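Local atomic coordinates of beta-1,4-mannanase (Caldicellulosiruptor saccharolyticus, PDB entry 1PMH), a protein that binds beta-1,4-mannan chains such as mannohexaose through its carbohydrate-binding module, probably holding the attached mannanase, which hydrolyses mannan, on its substrate. Residues W23-S26 and L27-I30; L39-P42 and G43-Y46; K129-N133 and G134-T138. All coordinates share one frame; numbering follows the deposited sequence. Where two conformers were deposited one is given.

Contact 1. Residues W23-S26 and L27-I30. With BMA (beta-D-mannopyranose), chain B; BMA (beta-D-mannopyranose), chain C.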
loop_
_atom_site.group_PDB
_atom_site.type_symbol
_atom_site.label_atom_id
_atom_site.label_comp_id
_atom_site.label_asym_id
_atom_site.label_seq_id
_atom_site.Cartn_x
_atom_site.Cartn_y
_atom_site.Cartn_z
ATOM N N TRP A 23 -1.712 -14.378 1.506
ATOM C CA TRP A 23 -1.968 -15.780 1.769
ATOM C C TRP A 23 -2.922 -16.217 0.666
ATOM O O TRP A 23 -3.351 -15.425 -0.150
ATOM C CB TRP A 23 -2.525 -16.015 3.184
ATOM C CG TRP A 23 -3.708 -15.174 3.501
ATOM C CD1 TRP A 23 -4.988 -15.416 3.149
ATOM C CD2 TRP A 23 -3.715 -13.937 4.212
ATOM N NE1 TRP A 23 -5.798 -14.397 3.585
ATOM C CE2 TRP A 23 -5.034 -13.461 4.227
ATOM C CE3 TRP A 23 -2.725 -13.156 4.819
ATOM C CZ2 TRP A 23 -5.380 -12.228 4.789
ATOM C CZ3 TRP A 23 -3.075 -11.974 5.384
ATOM C CH2 TRP A 23 -4.367 -11.507 5.364
ATOM N N GLY A 24 -3.224 -17.510 0.607
ATOM C CA GLY A 24 -4.021 -18.038 -0.486
ATOM C C GLY A 24 -5.355 -17.335 -0.575
ATOM O O GLY A 24 -6.118 -17.246 0.387
ATOM N N ASP A 25 -5.624 -16.843 -1.773
ATOM C CA ASP A 25 -6.871 -16.180 -2.073
ATOM C C ASP A 25 -7.098 -14.902 -1.285
ATOM O O ASP A 25 -8.230 -14.451 -1.180
ATOM C CB ASP A 25 -8.075 -17.116 -1.901
ATOM C CG ASP A 25 -9.254 -16.643 -2.713
ATOM O OD1 ASP A 25 -9.060 -16.142 -3.862
ATOM O OD2 ASP A 25 -10.394 -16.710 -2.206
ATOM N N SER A 26 -6.033 -14.254 -0.814
ATOM C CA SER A 26 -6.221 -13.047 -0.030
ATOM C C SER A 26 -6.576 -11.819 -0.835
ATOM O O SER A 26 -7.061 -10.843 -0.218
ATOM C CB SER A 26 -4.993 -12.714 0.833
ATOM O OG SER A 26 -3.948 -12.165 0.092
ATOM N N LEU A 27 -6.286 -11.803 -2.135
ATOM C CA LEU A 27 -6.390 -10.541 -2.858
ATOM C C LEU A 27 -7.822 -10.034 -2.940
ATOM O O LEU A 27 -8.068 -8.848 -2.811
ATOM C CB LEU A 27 -5.717 -10.621 -4.228
ATOM C CG LEU A 27 -4.191 -10.661 -4.181
ATOM C CD1 LEU A 27 -3.611 -11.042 -5.528
ATOM C CD2 LEU A 27 -3.574 -9.375 -3.698
ATOM N N LYS A 28 -8.745 -10.930 -3.301
ATOM C CA LYS A 28 -10.177 -10.664 -3.246
ATOM C C LYS A 28 -10.555 -9.477 -4.124
ATOM O O LYS A 28 -10.597 -9.624 -5.350
ATOM C CB LYS A 28 -10.698 -10.589 -1.800
ATOM C CG LYS A 28 -10.402 -11.805 -0.915
ATOM C CD LYS A 28 -11.267 -13.027 -1.241
ATOM C CE LYS A 28 -11.469 -13.968 -0.039
ATOM N NZ LYS A 28 -10.302 -14.348 0.853
ATOM N N CYS A 29 -10.867 -8.320 -3.553
ATOM C CA CYS A 29 -11.205 -7.138 -4.328
ATOM C C CYS A 29 -10.081 -6.644 -5.195
ATOM O O CYS A 29 -10.310 -5.933 -6.183
ATOM C CB CYS A 29 -11.639 -6.014 -3.411
ATOM S SG CYS A 29 -10.336 -5.453 -2.266
ATOM N N ILE A 30 -8.847 -7.019 -4.891
ATOM C CA ILE A 30 -7.723 -6.715 -5.748
ATOM C C ILE A 30 -7.673 -7.780 -6.824
ATOM O O ILE A 30 -7.383 -8.935 -6.536
ATOM C CB ILE A 30 -6.411 -6.662 -4.936
ATOM C CG1 ILE A 30 -6.455 -5.624 -3.829
ATOM C CG2 ILE A 30 -5.272 -6.419 -5.930
ATOM C CD1 ILE A 30 -5.413 -5.834 -2.753
HETATM C C1 BMA B . -7.576 -9.599 11.443
HETATM C C2 BMA B . -7.541 -10.745 12.451
HETATM C C3 BMA B . -6.213 -11.413 12.215
HETATM C C4 BMA B . -6.042 -11.836 10.771
HETATM C C5 BMA B . -6.281 -10.679 9.795
HETATM C C6 BMA B . -6.214 -11.001 8.307
HETATM O O2 BMA B . -8.604 -11.637 12.246
HETATM O O3 BMA B . -6.108 -12.506 13.110
HETATM O O4 BMA B . -4.709 -12.216 10.595
HETATM O O5 BMA B . -7.541 -10.120 10.131
HETATM O O6 BMA B . -7.115 -12.021 7.976
HETATM C C1 BMA C . -4.519 -13.327 9.700
HETATM C C2 BMA C . -3.089 -13.371 9.206
HETATM C C3 BMA C . -2.897 -14.576 8.273
HETATM C C4 BMA C . -3.268 -15.832 9.081
HETATM C C5 BMA C . -4.672 -15.756 9.685
HETATM C C6 BMA C . -5.118 -16.900 10.595
HETATM O O2 BMA C . -2.204 -13.290 10.302
HETATM O O3 BMA C . -1.517 -14.665 7.965
HETATM O O4 BMA C . -3.303 -16.981 8.277
HETATM O O5 BMA C . -4.757 -14.567 10.418
HETATM O O6 BMA C . -6.504 -16.748 10.833
HETATM O O HOH W 1 -8.609 -13.515 3.100
HETATM O O HOH W 2 -8.648 -13.589 -4.428
HETATM O O HOH W 3 -11.003 -17.096 1.159
#
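In one of its two conformers, Lys28 folds back over the turn that precedes it and sets NZ 2.9 Å from the carbonyl O of Asp25. The ammonium comes from above the carbonyl plane, and the carboxylate adds a long salt bridge, OD2 to NZ 3.9 Å. Bends at chi2 (-74°) and chi4 bring it there. One water links Asp25 OD1 to Lys28 N; another accepts from Lys28 NZ and from Trp23 NE1, lying in the plane of the indole at its edge. Trp23 is wedged between protein and sugar: CB of Ser26 lies against one face, and C3 of one mannose covers the opposite face, 3.7 Å from CE3. A second mannose brings C6 obliquely to within 3.5 Å of CH2. With chi1 at 52°, CG sits between the backbone N and the carbonyl carbon, which turns the ring over Ser26, whose OG is held by Asp64 O. With an alanine in place of this indole, C3 of the mannose over its face would probably lose the flat apolar surface it lies on. The type II turn Trp23-Ser26, followed by the type II' turn Leu27-Ile30 into strand 30-36, carries an aromatic platform typical of carbohydrate-binding modules.

Contact 2. Residues L39-P42 and G43-Y46. With CA (calcium ion), chain D.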
loop_
_atom_site.group_PDB
_atom_site.type_symbol
_atom_site.label_atom_id
_atom_site.label_comp_id
_atom_site.label_asym_id
_atom_site.label_seq_id
_atom_site.Cartn_x
_atom_site.Cartn_y
_atom_site.Cartn_z
ATOM N N LEU A 39 2.641 6.200 -14.007
ATOM C CA LEU A 39 3.035 7.356 -13.217
ATOM C C LEU A 39 4.472 7.804 -13.561
ATOM O O LEU A 39 5.061 8.523 -12.776
ATOM C CB LEU A 39 2.836 7.125 -11.725
ATOM C CG LEU A 39 1.456 6.597 -11.319
ATOM C CD1 LEU A 39 1.404 6.426 -9.840
ATOM C CD2 LEU A 39 0.342 7.493 -11.764
ATOM N N GLN A 40 5.061 7.333 -14.656
ATOM C CA GLN A 40 6.459 7.580 -14.903
ATOM C C GLN A 40 6.707 9.045 -14.955
ATOM O O GLN A 40 6.019 9.746 -15.659
ATOM C CB GLN A 40 6.921 6.825 -16.145
ATOM C CG GLN A 40 6.354 7.230 -17.481
ATOM C CD GLN A 40 6.841 6.298 -18.603
ATOM O OE1 GLN A 40 6.094 6.017 -19.546
ATOM N NE2 GLN A 40 8.069 5.795 -18.485
ATOM N N ARG A 41 7.748 9.456 -14.249
ATOM C CA ARG A 41 8.099 10.839 -14.143
ATOM C C ARG A 41 9.569 10.956 -13.757
ATOM O O ARG A 41 10.211 9.940 -13.609
ATOM C CB ARG A 41 7.144 11.514 -13.217
ATOM C CG ARG A 41 7.200 10.979 -11.826
ATOM C CD ARG A 41 5.940 11.437 -11.054
ATOM N NE ARG A 41 5.864 11.050 -9.662
ATOM C CZ ARG A 41 5.434 9.888 -9.200
ATOM N NH1 ARG A 41 5.147 8.945 -10.063
ATOM N NH2 ARG A 41 5.396 9.625 -7.886
ATOM N N PRO A 42 10.140 12.156 -13.644
ATOM C CA PRO A 42 11.599 12.241 -13.461
ATOM C C PRO A 42 12.053 11.458 -12.235
ATOM O O PRO A 42 11.563 11.636 -11.123
ATOM C CB PRO A 42 11.844 13.754 -13.394
ATOM C CG PRO A 42 10.731 14.286 -14.217
ATOM C CD PRO A 42 9.526 13.475 -13.863
ATOM N N GLY A 43 12.985 10.539 -12.463
ATOM C CA GLY A 43 13.571 9.750 -11.404
ATOM C C GLY A 43 12.638 8.718 -10.806
ATOM O O GLY A 43 12.977 8.142 -9.793
ATOM N N ASN A 44 11.498 8.440 -11.428
ATOM C CA ASN A 44 10.531 7.520 -10.842
ATOM C C ASN A 44 9.700 6.911 -11.957
ATOM O O ASN A 44 8.683 7.435 -12.375
ATOM C CB ASN A 44 9.638 8.243 -9.870
ATOM C CG ASN A 44 8.757 7.262 -9.114
ATOM O OD1 ASN A 44 8.706 6.074 -9.457
ATOM N ND2 ASN A 44 8.007 7.745 -8.149
ATOM N N LYS A 45 10.214 5.802 -12.474
ATOM C CA LYS A 45 9.663 5.190 -13.683
ATOM C C LYS A 45 8.506 4.208 -13.448
ATOM O O LYS A 45 7.598 4.106 -14.284
ATOM C CB LYS A 45 10.746 4.431 -14.436
ATOM C CG LYS A 45 10.352 3.835 -15.773
ATOM C CD LYS A 45 11.639 3.466 -16.473
ATOM C CE LYS A 45 11.464 2.893 -17.832
ATOM N NZ LYS A 45 12.795 2.951 -18.553
ATOM N N TYR A 46 8.530 3.529 -12.298
ATOM C CA TYR A 46 7.613 2.430 -12.048
ATOM C C TYR A 46 6.840 2.582 -10.753
ATOM O O TYR A 46 7.350 3.103 -9.771
ATOM C CB TYR A 46 8.370 1.091 -11.963
ATOM C CG TYR A 46 9.146 0.680 -13.213
ATOM C CD1 TYR A 46 8.507 0.094 -14.301
ATOM C CD2 TYR A 46 10.516 0.875 -13.286
ATOM C CE1 TYR A 46 9.231 -0.286 -15.454
ATOM C CE2 TYR A 46 11.253 0.481 -14.407
ATOM C CZ TYR A 46 10.598 -0.088 -15.465
ATOM O OH TYR A 46 11.298 -0.487 -16.578
HETATM CA CA CA D . 8.741 4.050 -8.227
HETATM O O HOH W 4 10.105 5.360 -6.881
#
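The carbonyl oxygen of Asn44 is gripped from the opposite arm of the turn by Arg41 N, at 2.9 Å, and by a CA-H...O contact from Gln40 CA at 3.4 Å. Arg41 O in turn accepts from Asn44 N, so the two residues form a single antiparallel hydrogen-bonded bridge that closes the type II beta turn Arg41-Asn44. Pro42 suits the second position with its fixed phi, and Gly43 suits the third, where phi is positive and a CB would clash with Pro42 O. The Arg41 and Asn44 side chains run alongside each other. Asn44 ND2 lies over one face of the guanidinium, 3.2 Å from NH2, the guanidinium and amide planes 41° apart; both nitrogens are donors, so this is packing over the face, not a hydrogen bond. Arg41 NH1 instead reaches Leu39 O at 2.7 Å, with that oxygen in the guanidinium plane, which helps to set the rotation of the group. Asn44 has CG anti to its own N (chi1 -172°), which carries OD1 to the calcium at 2.4 Å. Tyr46 O binds the ion at 2.3 Å, a water also binds, and Asp10, Glu12 and Asp176 complete the site. Since the amide oxygen is spent on the metal and ND2 is hydrogen-bonded elsewhere, both ends of the amide are engaged; the ion probably polarises it, making ND2 a stronger donor, and ties this turn to the sheet residue Asp176.

Contact 3. Residues K129-N133 and G134-T138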
loop_
_atom_site.group_PDB
_atom_site.type_symbol
_atom_site.label_atom_id
_atom_site.label_comp_id
_atom_site.label_asym_id
_atom_site.label_seq_id
_atom_site.Cartn_x
_atom_site.Cartn_y
_atom_site.Cartn_z
ATOM N N LYS A 129 -4.248 16.567 -4.169
ATOM C CA LYS A 129 -4.509 16.314 -5.566
ATOM C C LYS A 129 -3.274 16.731 -6.364
ATOM O O LYS A 129 -2.875 17.888 -6.314
ATOM C CB LYS A 129 -5.741 17.106 -6.023
ATOM C CG LYS A 129 -6.191 16.806 -7.443
ATOM C CD LYS A 129 -7.375 17.742 -7.761
ATOM C CE LYS A 129 -8.020 17.483 -9.088
ATOM N NZ LYS A 129 -9.146 18.441 -9.249
ATOM N N VAL A 130 -2.703 15.799 -7.120
ATOM C CA VAL A 130 -1.468 15.979 -7.884
ATOM C C VAL A 130 -1.714 15.577 -9.324
ATOM O O VAL A 130 -2.337 14.550 -9.569
ATOM C CB VAL A 130 -0.366 15.134 -7.213
ATOM C CG1 VAL A 130 0.957 15.275 -7.948
ATOM C CG2 VAL A 130 -0.125 15.596 -5.779
ATOM N N LYS A 131 -1.142 16.277 -10.284
ATOM C CA LYS A 131 -1.214 15.894 -11.673
ATOM C C LYS A 131 0.082 15.188 -12.111
ATOM O O LYS A 131 1.168 15.739 -11.909
ATOM C CB LYS A 131 -1.463 17.090 -12.613
ATOM C CG LYS A 131 -1.850 16.718 -14.046
ATOM C CD LYS A 131 -2.040 17.828 -15.061
ATOM C CE LYS A 131 -3.110 18.821 -14.636
ATOM N NZ LYS A 131 -4.485 18.285 -14.584
ATOM N N ILE A 132 -0.067 13.993 -12.666
ATOM C CA ILE A 132 1.022 13.148 -13.153
ATOM C C ILE A 132 0.646 12.653 -14.536
ATOM O O ILE A 132 -0.414 12.095 -14.708
ATOM C CB ILE A 132 1.232 11.976 -12.199
ATOM C CG1 ILE A 132 1.570 12.423 -10.778
ATOM C CG2 ILE A 132 2.294 11.056 -12.838
ATOM C CD1 ILE A 132 1.551 11.302 -9.738
ATOM N N ASN A 133 1.458 12.928 -15.546
ATOM C CA ASN A 133 1.170 12.464 -16.923
ATOM C C ASN A 133 -0.210 12.810 -17.410
ATOM O O ASN A 133 -0.902 11.975 -18.020
ATOM C CB ASN A 133 1.513 11.009 -17.151
ATOM C CG ASN A 133 2.953 10.739 -16.877
ATOM O OD1 ASN A 133 3.747 11.651 -17.237
ATOM N ND2 ASN A 133 3.347 9.694 -16.290
ATOM N N GLY A 134 -0.611 14.049 -17.246
ATOM C CA GLY A 134 -1.846 14.541 -17.817
ATOM C C GLY A 134 -3.058 14.112 -17.040
ATOM O O GLY A 134 -4.130 14.448 -17.495
ATOM N N LYS A 135 -2.918 13.472 -15.872
ATOM C CA LYS A 135 -4.069 12.998 -15.141
ATOM C C LYS A 135 -3.900 13.400 -13.688
ATOM O O LYS A 135 -2.831 13.323 -13.117
ATOM C CB LYS A 135 -4.136 11.468 -15.259
ATOM C CG LYS A 135 -5.363 10.805 -14.722
ATOM C CD LYS A 135 -5.532 9.375 -15.276
ATOM C CE LYS A 135 -6.971 9.110 -15.711
ATOM N NZ LYS A 135 -8.010 9.655 -14.767
ATOM N N ASP A 136 -5.012 13.778 -13.074
ATOM C CA ASP A 136 -5.033 14.080 -11.668
ATOM C C ASP A 136 -5.180 12.835 -10.801
ATOM O O ASP A 136 -5.955 11.946 -11.178
ATOM C CB ASP A 136 -6.146 15.089 -11.344
ATOM C CG ASP A 136 -5.932 16.430 -11.980
ATOM O OD1 ASP A 136 -4.769 16.875 -12.104
ATOM O OD2 ASP A 136 -6.906 17.067 -12.405
ATOM N N TYR A 137 -4.526 12.842 -9.638
ATOM C CA TYR A 137 -4.591 11.769 -8.681
ATOM C C TYR A 137 -4.840 12.307 -7.286
ATOM O O TYR A 137 -4.273 13.335 -6.895
ATOM C CB TYR A 137 -3.268 11.009 -8.630
ATOM C CG TYR A 137 -3.020 10.249 -9.916
ATOM C CD1 TYR A 137 -2.414 10.838 -11.031
ATOM C CD2 TYR A 137 -3.421 8.940 -10.058
ATOM C CE1 TYR A 137 -2.250 10.144 -12.210
ATOM C CE2 TYR A 137 -3.275 8.220 -11.231
ATOM C CZ TYR A 137 -2.698 8.843 -12.339
ATOM O OH TYR A 137 -2.554 8.161 -13.520
ATOM N N THR A 138 -5.622 11.560 -6.513
ATOM C CA THR A 138 -5.614 11.661 -5.051
ATOM C C THR A 138 -4.373 10.963 -4.555
ATOM O O THR A 138 -4.156 9.804 -4.914
ATOM C CB THR A 138 -6.852 10.914 -4.524
ATOM O OG1 THR A 138 -8.041 11.469 -5.078
ATOM C CG2 THR A 138 -6.899 10.888 -3.022
HETATM O O HOH W 5 -9.463 17.001 -11.975
HETATM O O HOH W 6 -1.154 9.211 -15.394
#
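Asp136 receives the ammonium of Lys131 in a salt bridge, OD1 to NZ 2.9 Å. The lysine chain, extended through chi2, bends at chi3 (-58°) and chi4 to curl back to the acid. NZ meets OD1 on the syn side, 33° out of the carboxylate plane. OD2 is served by a water at 2.6 Å, which also accepts from Lys129 NZ. That second lysine stays beyond salt-bridge distance and lays its CE against OD2, while its charge has a cation-pi partner in Tyr93. Flanked by two lysines, Asp136 is likely to remain ionised. The backbone groups facing across are paired: Val130 N and O with Tyr137 O and N, then Ile132 N and O with Lys135 O and N. This is a beta hairpin with a two-residue loop, whose strand 128-132 lies at the edge of one sheet of the jelly-roll sandwich; a type I' turn closes it, and its Asn133 and Gly134 both take positive phi, as asparagine and glycine readily do. Ile132 O is shared: beside Lys135 N, 3.1 Å away and well above the carbonyl plane, it accepts from a water that in turn accepts from Tyr137 OH at 2.6 Å. The tyrosine ring turns its edge to the carbonyls of Val130 and Ile132, and CB of Ile132 meets CE1 at 3.9 Å, the two side chains crossing at about a right angle. Phe90 and Leu39 adjoin both residues on the face that holds Ile132 and Tyr137. At the turn, Asn133 ND2 gives its protons to Gln40 O and Asp38 O.

Contacts 2 and 3 are neighbours, their centres about 13 Å apart, whereas contact 1 lies about 28 Å from the centre of either, on the glycan-binding side. Contact 2 is a surface turn; contacts 1 and 3 are partly buried. None is deep core. Contact 1 runs from strand 20-21 of the six-stranded sheet to strand 30-36 of the seven-stranded one, while contact 2, between strands 30-36 and 47-53, and the hairpin of contact 3 stay with the latter. Leu39 CD2 packs on Tyr137 CZ at 3.4 Å, joining 39-46 to the hairpin. Chemistry follows place: an aromatic face for sugar in contact 1, oxygen ligands for calcium in contact 2, and strand pairing with surface charges in contact 3.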